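Local coordinates for putative MCP-type signal transduction protein (Campylobacter jejuni subsp. jejuni serotype O:2, PDB 4WY9), which probably acts as a transmembrane chemoreceptor (Tlp1) whose periplasmic tandem-PAS domain senses chemotactic signals, perhaps by indirect ligand recognition, at residues D164-A169 against L187-I192; V148-P153 against S277-L282; S76-L81 against L107-E112. All blocks are in the same frame, centred on the assembly; numbering follows the deposited sequence. Where two conformers were deposited one is given.

Contact 1. Residues D164-A169 against L187-I192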
loop_
_atom_site.group_PDB
_atom_site.type_symbol
_atom_site.label_atom_id
_atom_site.label_comp_id
_atom_site.label_asym_id
_atom_site.label_seq_id
_atom_site.Cartn_x
_atom_site.Cartn_y
_atom_site.Cartn_z
ATOM N N ASP A 164 -6.519 -6.171 4.600
ATOM C CA ASP A 164 -5.150 -5.720 4.776
ATOM C C ASP A 164 -4.799 -4.701 3.705
ATOM O O ASP A 164 -5.062 -4.935 2.518
ATOM C CB ASP A 164 -4.213 -6.898 4.771
ATOM C CG ASP A 164 -4.621 -7.926 5.793
ATOM O OD1 ASP A 164 -4.608 -7.599 6.965
ATOM O OD2 ASP A 164 -4.918 -9.075 5.400
ATOM N N ALA A 165 -4.234 -3.594 4.116
ATOM C CA ALA A 165 -4.147 -2.430 3.261
ATOM C C ALA A 165 -2.870 -1.653 3.427
ATOM O O ALA A 165 -2.196 -1.736 4.443
ATOM C CB ALA A 165 -5.306 -1.518 3.550
ATOM N N VAL A 166 -2.565 -0.825 2.421
ATOM C CA VAL A 166 -1.587 0.232 2.582
ATOM C C VAL A 166 -2.184 1.535 2.044
ATOM O O VAL A 166 -2.950 1.523 1.077
ATOM C CB VAL A 166 -0.251 -0.089 1.896
ATOM C CG1 VAL A 166 -0.418 -0.281 0.367
ATOM C CG2 VAL A 166 0.785 0.977 2.184
ATOM N N ASN A 167 -1.831 2.638 2.689
ATOM C CA ASN A 167 -2.351 3.930 2.317
ATOM C C ASN A 167 -1.290 4.829 1.726
ATOM O O ASN A 167 -0.139 4.811 2.149
ATOM C CB ASN A 167 -3.004 4.602 3.511
ATOM C CG ASN A 167 -4.280 3.928 3.902
ATOM O OD1 ASN A 167 -5.346 4.265 3.374
ATOM N ND2 ASN A 167 -4.183 2.936 4.757
ATOM N N VAL A 168 -1.718 5.647 0.768
ATOM C CA VAL A 168 -0.888 6.596 0.064
ATOM C C VAL A 168 -1.625 7.918 0.151
ATOM O O VAL A 168 -2.813 7.938 -0.168
ATOM C CB VAL A 168 -0.666 6.190 -1.386
ATOM C CG1 VAL A 168 0.135 7.197 -2.130
ATOM C CG2 VAL A 168 0.058 4.789 -1.446
ATOM N N ALA A 169 -0.969 8.983 0.583
ATOM C CA ALA A 169 -1.670 10.249 0.806
ATOM C C ALA A 169 -0.794 11.462 0.614
ATOM O O ALA A 169 0.434 11.408 0.786
ATOM C CB ALA A 169 -2.279 10.254 2.214
ATOM N N LEU A 187 -4.888 0.817 -1.035
ATOM C CA LEU A 187 -4.706 -0.411 -1.784
ATOM C C LEU A 187 -5.006 -1.590 -0.875
ATOM O O LEU A 187 -4.434 -1.694 0.210
ATOM C CB LEU A 187 -3.286 -0.508 -2.323
ATOM C CG LEU A 187 -2.840 -1.810 -2.987
ATOM C CD1 LEU A 187 -3.625 -2.108 -4.223
ATOM C CD2 LEU A 187 -1.342 -1.726 -3.300
ATOM N N ASP A 188 -5.931 -2.440 -1.302
ATOM C CA ASP A 188 -6.219 -3.701 -0.634
ATOM C C ASP A 188 -5.237 -4.752 -1.134
ATOM O O ASP A 188 -5.204 -5.058 -2.322
ATOM C CB ASP A 188 -7.663 -4.111 -0.901
ATOM C CG ASP A 188 -8.089 -5.396 -0.216
ATOM O OD1 ASP A 188 -7.244 -6.213 0.204
ATOM O OD2 ASP A 188 -9.314 -5.614 -0.132
ATOM N N PHE A 189 -4.425 -5.324 -0.243
ATOM C CA PHE A 189 -3.401 -6.255 -0.686
ATOM C C PHE A 189 -3.961 -7.534 -1.307
ATOM O O PHE A 189 -3.213 -8.275 -1.937
ATOM C CB PHE A 189 -2.436 -6.590 0.448
ATOM C CG PHE A 189 -1.404 -5.504 0.685
ATOM C CD1 PHE A 189 -0.474 -5.187 -0.308
ATOM C CD2 PHE A 189 -1.375 -4.789 1.868
ATOM C CE1 PHE A 189 0.470 -4.218 -0.126
ATOM C CE2 PHE A 189 -0.424 -3.799 2.058
ATOM C CZ PHE A 189 0.493 -3.504 1.071
ATOM N N SER A 190 -5.261 -7.803 -1.147
ATOM C CA SER A 190 -5.883 -8.922 -1.852
ATOM C C SER A 190 -5.652 -8.807 -3.345
ATOM O O SER A 190 -5.555 -9.819 -4.053
ATOM C CB SER A 190 -7.415 -9.003 -1.579
ATOM O OG SER A 190 -7.690 -9.349 -0.207
ATOM N N ASP A 191 -5.616 -7.589 -3.863
ATOM C CA ASP A 191 -5.434 -7.387 -5.293
ATOM C C ASP A 191 -4.013 -7.633 -5.769
ATOM O O ASP A 191 -3.792 -7.935 -6.941
ATOM C CB ASP A 191 -5.888 -5.979 -5.646
ATOM C CG ASP A 191 -7.370 -5.813 -5.478
ATOM O OD1 ASP A 191 -8.161 -6.770 -5.732
ATOM O OD2 ASP A 191 -7.747 -4.723 -5.077
ATOM N N ILE A 192 -3.053 -7.528 -4.863
ATOM C CA ILE A 192 -1.681 -7.887 -5.163
ATOM C C ILE A 192 -1.523 -9.395 -5.002
ATOM O O ILE A 192 -0.838 -10.055 -5.803
ATOM C CB ILE A 192 -0.684 -7.148 -4.246
ATOM C CG1 ILE A 192 -0.915 -5.635 -4.310
ATOM C CG2 ILE A 192 0.767 -7.507 -4.588
ATOM C CD1 ILE A 192 -0.756 -5.093 -5.690
HETATM O O HOH W 1 -6.960 -7.895 2.397
#
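Phe189 lies across the backbone of Asp164-Val166 where the antiparallel hairpin of strands 163-173 and 179-188, part of the first PDC (Cache) sensor domain, gives way to helix 190-196. Its CG stands anti to the carbonyl carbon (chi1 -79°), and CB begins the contact beside Asp164 O. Further out, CD2 is near both Asp164 O and the carbonyl carbon of Ala165, and CE2 comes within 3.5 Å of Ala165 C. At the tip, CZ meets Val166 CG1 at 3.4 Å, the two side chains crossing obliquely. That methyl also packs on CB and CD2 of Leu187, the residue paired with Val166, so one branch of the valine touches both partners. Ala219 and Ile220 of strand 218-220 also touch the phenylalanine.

The backbone ladder beneath is regular. Val166 and Leu187 form a hydrogen-bonded pair, Val166 N to Leu187 O and Leu187 N to Val166 O, both 3.0 Å. Phe189 N adds a nearly straight bond to Asp164 O at 2.9 Å. Ala165 and Asp188 make the intervening non-hydrogen-bonded pair.

Asp188 then caps the turn into the helix: its OD1 accepts from Ser190 N at 2.9 Å, with the donor above the carboxylate plane. A water joins strand 163-173 to this cap, accepting from Asp164 N and donating to Asp188 OD1, each at 2.8 Å.

Contact 2. Residues V148-P153 against S277-L282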
loop_
_atom_site.group_PDB
_atom_site.type_symbol
_atom_site.label_atom_id
_atom_site.label_comp_id
_atom_site.label_asym_id
_atom_site.label_seq_id
_atom_site.Cartn_x
_atom_site.Cartn_y
_atom_site.Cartn_z
ATOM N N VAL A 148 5.149 12.333 -0.880
ATOM C CA VAL A 148 4.027 11.428 -0.806
ATOM C C VAL A 148 4.187 10.626 0.457
ATOM O O VAL A 148 5.288 10.142 0.746
ATOM C CB VAL A 148 3.961 10.501 -2.034
ATOM C CG1 VAL A 148 2.761 9.590 -1.951
ATOM C CG2 VAL A 148 3.959 11.322 -3.325
ATOM N N TYR A 149 3.109 10.465 1.228
ATOM C CA TYR A 149 3.153 9.764 2.508
ATOM C C TYR A 149 2.594 8.368 2.319
ATOM O O TYR A 149 1.463 8.196 1.885
ATOM C CB TYR A 149 2.385 10.561 3.548
ATOM C CG TYR A 149 3.002 11.885 3.847
ATOM C CD1 TYR A 149 2.936 12.948 2.915
ATOM C CD2 TYR A 149 3.702 12.132 5.023
ATOM C CE1 TYR A 149 3.505 14.155 3.165
ATOM C CE2 TYR A 149 4.268 13.366 5.268
ATOM C CZ TYR A 149 4.195 14.381 4.337
ATOM O OH TYR A 149 4.765 15.609 4.588
ATOM N N ILE A 150 3.407 7.360 2.640
ATOM C CA ILE A 150 3.034 5.974 2.413
ATOM C C ILE A 150 3.137 5.185 3.703
ATOM O O ILE A 150 4.159 5.260 4.401
ATOM C CB ILE A 150 3.898 5.335 1.325
ATOM C CG1 ILE A 150 3.706 6.129 0.012
ATOM C CG2 ILE A 150 3.537 3.865 1.096
ATOM C CD1 ILE A 150 4.452 5.604 -1.142
ATOM N N GLY A 151 2.077 4.483 4.057
ATOM C CA GLY A 151 2.026 3.764 5.305
ATOM C C GLY A 151 2.653 2.401 5.296
ATOM O O GLY A 151 3.234 1.976 4.298
ATOM N N ARG A 152 2.553 1.704 6.426
ATOM C CA ARG A 152 2.910 0.296 6.530
ATOM C C ARG A 152 1.623 -0.517 6.302
ATOM O O ARG A 152 0.510 0.044 6.331
ATOM C CB ARG A 152 3.574 0.003 7.860
ATOM C CG ARG A 152 2.771 0.438 9.082
ATOM C CD ARG A 152 3.025 -0.472 10.274
ATOM N NE ARG A 152 2.444 -1.786 9.994
ATOM C CZ ARG A 152 2.449 -2.798 10.834
ATOM N NH1 ARG A 152 3.062 -2.664 12.014
ATOM N NH2 ARG A 152 1.926 -3.967 10.432
ATOM N N PRO A 153 1.733 -1.840 6.135
ATOM C CA PRO A 153 0.526 -2.643 6.028
ATOM C C PRO A 153 -0.283 -2.598 7.310
ATOM O O PRO A 153 0.276 -2.758 8.397
ATOM C CB PRO A 153 1.059 -4.054 5.732
ATOM C CG PRO A 153 2.386 -3.801 5.121
ATOM C CD PRO A 153 2.935 -2.661 5.892
ATOM N N SER A 277 9.173 5.212 0.863
ATOM C CA SER A 277 8.964 3.897 1.478
ATOM C C SER A 277 9.817 2.856 0.791
ATOM O O SER A 277 10.290 3.043 -0.331
ATOM C CB SER A 277 7.475 3.492 1.442
ATOM O OG SER A 277 7.029 3.184 0.153
ATOM N N SER A 278 10.025 1.737 1.452
ATOM C CA SER A 278 10.917 0.684 0.978
ATOM C C SER A 278 10.261 -0.643 1.161
ATOM O O SER A 278 9.753 -0.939 2.258
ATOM C CB SER A 278 12.241 0.738 1.707
ATOM O OG SER A 278 12.897 1.988 1.555
ATOM N N TRP A 279 10.292 -1.478 0.117
ATOM C CA TRP A 279 9.617 -2.746 0.097
ATOM C C TRP A 279 10.504 -3.840 -0.442
ATOM O O TRP A 279 11.522 -3.560 -1.078
ATOM C CB TRP A 279 8.320 -2.650 -0.723
ATOM C CG TRP A 279 7.393 -1.605 -0.232
ATOM C CD1 TRP A 279 7.448 -0.265 -0.505
ATOM C CD2 TRP A 279 6.260 -1.803 0.615
ATOM N NE1 TRP A 279 6.429 0.381 0.150
ATOM C CE2 TRP A 279 5.685 -0.524 0.848
ATOM C CE3 TRP A 279 5.680 -2.907 1.206
ATOM C CZ2 TRP A 279 4.548 -0.359 1.648
ATOM C CZ3 TRP A 279 4.564 -2.744 1.997
ATOM C CH2 TRP A 279 4.016 -1.475 2.204
ATOM N N ALA A 280 10.112 -5.088 -0.211
ATOM C CA ALA A 280 10.820 -6.203 -0.799
ATOM C C ALA A 280 9.871 -7.331 -1.123
ATOM O O ALA A 280 8.879 -7.545 -0.405
ATOM C CB ALA A 280 11.922 -6.711 0.135
ATOM N N VAL A 281 10.164 -8.051 -2.203
ATOM C CA VAL A 281 9.570 -9.330 -2.453
ATOM C C VAL A 281 10.565 -10.393 -2.039
ATOM O O VAL A 281 11.737 -10.328 -2.417
ATOM C CB VAL A 281 9.141 -9.532 -3.927
ATOM C CG1 VAL A 281 8.575 -10.919 -4.143
ATOM C CG2 VAL A 281 8.135 -8.468 -4.316
ATOM N N LEU A 282 10.098 -11.354 -1.253
ATOM C CA LEU A 282 10.856 -12.513 -0.785
ATOM C C LEU A 282 10.204 -13.731 -1.384
ATOM O O LEU A 282 9.004 -13.945 -1.241
ATOM C CB LEU A 282 10.832 -12.564 0.748
ATOM C CG LEU A 282 11.537 -13.689 1.517
ATOM C CD1 LEU A 282 11.789 -13.309 2.960
ATOM C CD2 LEU A 282 10.705 -14.948 1.485
#
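Pro153 and Trp279 meet tip to tip, one of two apolar touches on the indole between 148-153 and strand 277-286. Pro153 CG lies at the edge of the indole, near its plane, 4.0 Å from Trp279 CZ3, and Pro153 CD approaches the adjoining CH2. Ile150 also comes to the ring edge, more distantly, its CG2 4.4 Å from Trp279 CZ2. The branches of Ile150 close instead on the serine hydroxyl: CG2 is 3.7 Å from Ser277 OG and CD1 is only slightly farther.

Among polar groups, Gly151 O comes within 3.8 Å of Trp279 CZ2, a carbon, at an oblique approach to the ring. The side-chain hydrogen bonds stay within one segment or reach elsewhere. Ser277 OG sits between its own N and carbonyl carbon (chi1 71°), where Trp279 NE1 reaches it at 2.9 Å, in the plane of the ring. The hydroxyl touched by Ile150 thus has two partners, Trp279 NE1 and Val274 O. Arg152 turns back on Pro153 O with NE and NH2, both at 2.9 Å, and has a cation-pi partner in Phe217.

Here the first PDC domain rests on the five-stranded sheet of the second PAS-like half. With Ser277 OG and the Arg152 guanidinium bonded within their own segments or to other residues, the junction rests mainly on van der Waals contact around an indole whose rotation is probably steadied by Ser277.

Contact 3. Residues S76-L81 against L107-E112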
loop_
_atom_site.group_PDB
_atom_site.type_symbol
_atom_site.label_atom_id
_atom_site.label_comp_id
_atom_site.label_asym_id
_atom_site.label_seq_id
_atom_site.Cartn_x
_atom_site.Cartn_y
_atom_site.Cartn_z
ATOM N N SER A 76 -6.456 1.366 -6.751
ATOM C CA SER A 76 -6.972 1.883 -5.478
ATOM C C SER A 76 -8.398 1.380 -5.272
ATOM O O SER A 76 -9.265 1.497 -6.112
ATOM C CB SER A 76 -6.954 3.394 -5.443
ATOM O OG SER A 76 -7.697 3.948 -6.512
ATOM N N ASN A 77 -8.599 0.744 -4.154
ATOM C CA ASN A 77 -9.888 0.232 -3.762
ATOM C C ASN A 77 -10.712 1.314 -3.142
ATOM O O ASN A 77 -11.975 1.292 -3.230
ATOM C CB ASN A 77 -9.657 -0.992 -2.845
ATOM C CG ASN A 77 -8.856 -2.103 -3.549
ATOM O OD1 ASN A 77 -7.553 -2.153 -3.515
ATOM N ND2 ASN A 77 -9.592 -3.033 -4.136
ATOM N N PHE A 78 -10.046 2.270 -2.488
ATOM C CA PHE A 78 -10.737 3.410 -1.936
ATOM C C PHE A 78 -9.974 4.689 -2.194
ATOM O O PHE A 78 -8.741 4.702 -2.287
ATOM C CB PHE A 78 -10.937 3.228 -0.420
ATOM C CG PHE A 78 -11.702 1.990 -0.053
ATOM C CD1 PHE A 78 -13.102 2.007 0.034
ATOM C CD2 PHE A 78 -11.048 0.761 0.149
ATOM C CE1 PHE A 78 -13.799 0.862 0.335
ATOM C CE2 PHE A 78 -11.767 -0.372 0.488
ATOM C CZ PHE A 78 -13.133 -0.320 0.583
ATOM N N THR A 79 -10.720 5.788 -2.252
ATOM C CA THR A 79 -10.163 7.116 -2.414
ATOM C C THR A 79 -10.829 8.002 -1.379
ATOM O O THR A 79 -12.018 7.845 -1.107
ATOM C CB THR A 79 -10.407 7.651 -3.858
ATOM O OG1 THR A 79 -9.602 6.866 -4.805
ATOM C CG2 THR A 79 -10.085 9.120 -3.971
ATOM N N TYR A 80 -10.071 8.891 -0.770
ATOM C CA TYR A 80 -10.655 9.784 0.249
ATOM C C TYR A 80 -10.097 11.170 0.221
ATOM O O TYR A 80 -8.900 11.380 -0.011
ATOM C CB TYR A 80 -10.500 9.189 1.656
ATOM C CG TYR A 80 -9.124 8.638 1.950
ATOM C CD1 TYR A 80 -8.101 9.458 2.453
ATOM C CD2 TYR A 80 -8.826 7.301 1.720
ATOM C CE1 TYR A 80 -6.868 8.938 2.727
ATOM C CE2 TYR A 80 -7.563 6.785 1.977
ATOM C CZ TYR A 80 -6.594 7.612 2.478
ATOM O OH TYR A 80 -5.318 7.099 2.752
ATOM N N LEU A 81 -10.975 12.141 0.486
ATOM C CA LEU A 81 -10.615 13.516 0.737
ATOM C C LEU A 81 -11.062 13.878 2.127
ATOM O O LEU A 81 -12.263 13.902 2.419
ATOM C CB LEU A 81 -11.220 14.473 -0.285
ATOM C CG LEU A 81 -10.880 15.946 -0.035
ATOM C CD1 LEU A 81 -9.401 16.226 -0.155
ATOM C CD2 LEU A 81 -11.643 16.843 -0.993
ATOM N N LEU A 107 -15.393 9.683 1.082
ATOM C CA LEU A 107 -14.810 8.375 0.889
ATOM C C LEU A 107 -15.524 7.670 -0.249
ATOM O O LEU A 107 -16.758 7.562 -0.226
ATOM C CB LEU A 107 -14.907 7.545 2.171
ATOM C CG LEU A 107 -14.369 6.106 2.157
ATOM C CD1 LEU A 107 -12.870 6.067 1.855
ATOM C CD2 LEU A 107 -14.679 5.414 3.463
ATOM N N TYR A 108 -14.751 7.161 -1.222
ATOM C CA TYR A 108 -15.295 6.489 -2.383
ATOM C C TYR A 108 -14.773 5.064 -2.519
ATOM O O TYR A 108 -13.589 4.819 -2.268
ATOM C CB TYR A 108 -14.964 7.302 -3.647
ATOM C CG TYR A 108 -15.670 8.635 -3.665
ATOM C CD1 TYR A 108 -15.131 9.741 -3.040
ATOM C CD2 TYR A 108 -16.904 8.785 -4.305
ATOM C CE1 TYR A 108 -15.798 10.946 -3.051
ATOM C CE2 TYR A 108 -17.565 9.975 -4.297
ATOM C CZ TYR A 108 -16.997 11.065 -3.666
ATOM O OH TYR A 108 -17.642 12.282 -3.653
ATOM N N ALA A 109 -15.647 4.146 -2.906
ATOM C CA ALA A 109 -15.323 2.789 -3.253
ATOM C C ALA A 109 -15.747 2.509 -4.693
ATOM O O ALA A 109 -16.455 3.298 -5.311
ATOM C CB ALA A 109 -16.028 1.806 -2.321
ATOM N N ASP A 110 -15.316 1.363 -5.213
ATOM C CA ASP A 110 -15.738 0.983 -6.554
ATOM C C ASP A 110 -17.240 0.710 -6.568
ATOM O O ASP A 110 -17.794 0.218 -5.577
ATOM C CB ASP A 110 -14.964 -0.243 -7.031
ATOM C CG ASP A 110 -13.522 0.079 -7.374
ATOM O OD1 ASP A 110 -13.252 1.236 -7.757
ATOM O OD2 ASP A 110 -12.669 -0.831 -7.280
ATOM N N GLU A 111 -17.901 1.048 -7.673
ATOM C CA GLU A 111 -19.300 0.618 -7.880
ATOM C C GLU A 111 -19.221 -0.779 -8.518
ATOM O O GLU A 111 -19.618 -1.786 -7.915
ATOM C CB GLU A 111 -20.072 1.564 -8.810
ATOM C CG GLU A 111 -19.676 3.021 -8.692
ATOM C CD GLU A 111 -20.563 3.944 -9.519
ATOM O OE1 GLU A 111 -20.840 3.619 -10.700
ATOM O OE2 GLU A 111 -20.983 4.994 -8.976
ATOM N N GLU A 112 -18.651 -0.805 -9.727
ATOM C CA GLU A 112 -18.460 -2.033 -10.524
ATOM C C GLU A 112 -19.739 -2.883 -10.646
ATOM O O GLU A 112 -20.051 -3.421 -11.721
ATOM C CB GLU A 112 -17.294 -2.860 -9.956
ATOM C CG GLU A 112 -16.864 -3.998 -10.878
ATOM C CD GLU A 112 -15.793 -4.890 -10.276
ATOM O OE1 GLU A 112 -15.938 -5.278 -9.091
ATOM O OE2 GLU A 112 -14.820 -5.209 -11.001
HETATM O O HOH W 2 -13.758 -0.768 -3.354
#
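Leu107 CD1 fills the angle between Tyr80 and Phe78, 3.9 Å from Tyr80 CB and 4.1 Å from Phe78 CB, in the close-packed half of this strand pair. Leu107 CG runs anti to its backbone N (chi1 179°), and the methyl beyond it also comes near Thr79 O. On the same face Ala109 CB touches the Phe78 ring, 3.6 Å from CE1. Behind these side chains Thr79 and Tyr108 form the hydrogen-bonded pair. Tyr108 N reaches Thr79 O at 2.8 Å, nearly along the C=O axis, while Thr79 N returns to Tyr108 O at 3.0 Å. Their side chains turn to the other face, where Phe70 and Ile66 of helix 59-70 pack on them.

The strands, 78-83 and 104-110, are antiparallel neighbours in the central sheet of the PAS-like first PDC domain. Against strand 179-188, on the other side of 78-83, there is a classic beta bulge, Asn77 and Phe78 both facing Thr186.

Toward Asn77 and Asp110 the contact is looser. Asn77 O and Asp110 N stand 3.9 Å apart, and a water bridges them, donating to the carbonyl at 2.7 Å and accepting from the amide at 3.2 Å. Asp110 at this end is partly exposed. The bridging water lies over one face of the Phe78 ring, displaced toward the rim.

In the fold
After the long helix 8-51 and helix 59-70, contact 3 closes the earliest loop, bringing 107-112 back beside 76-81 across 25 intervening residues. The first segment of contact 2 follows at 148-153. Contact 1 then closes the hairpin of strands 163-173 and 179-188, with 17 residues between its segments, and only after the second domain's sheet is under way does 277-282 complete contact 2. Contact 1 thus lies wholly within the span of contact 2, while contact 3 precedes both. Asn77 links contact 3 to contact 1 through Asp188 and Asp191; Gly151 and Tyr149 pair with strand 163-173, and contact 2 sets their segment against the five-stranded sheet.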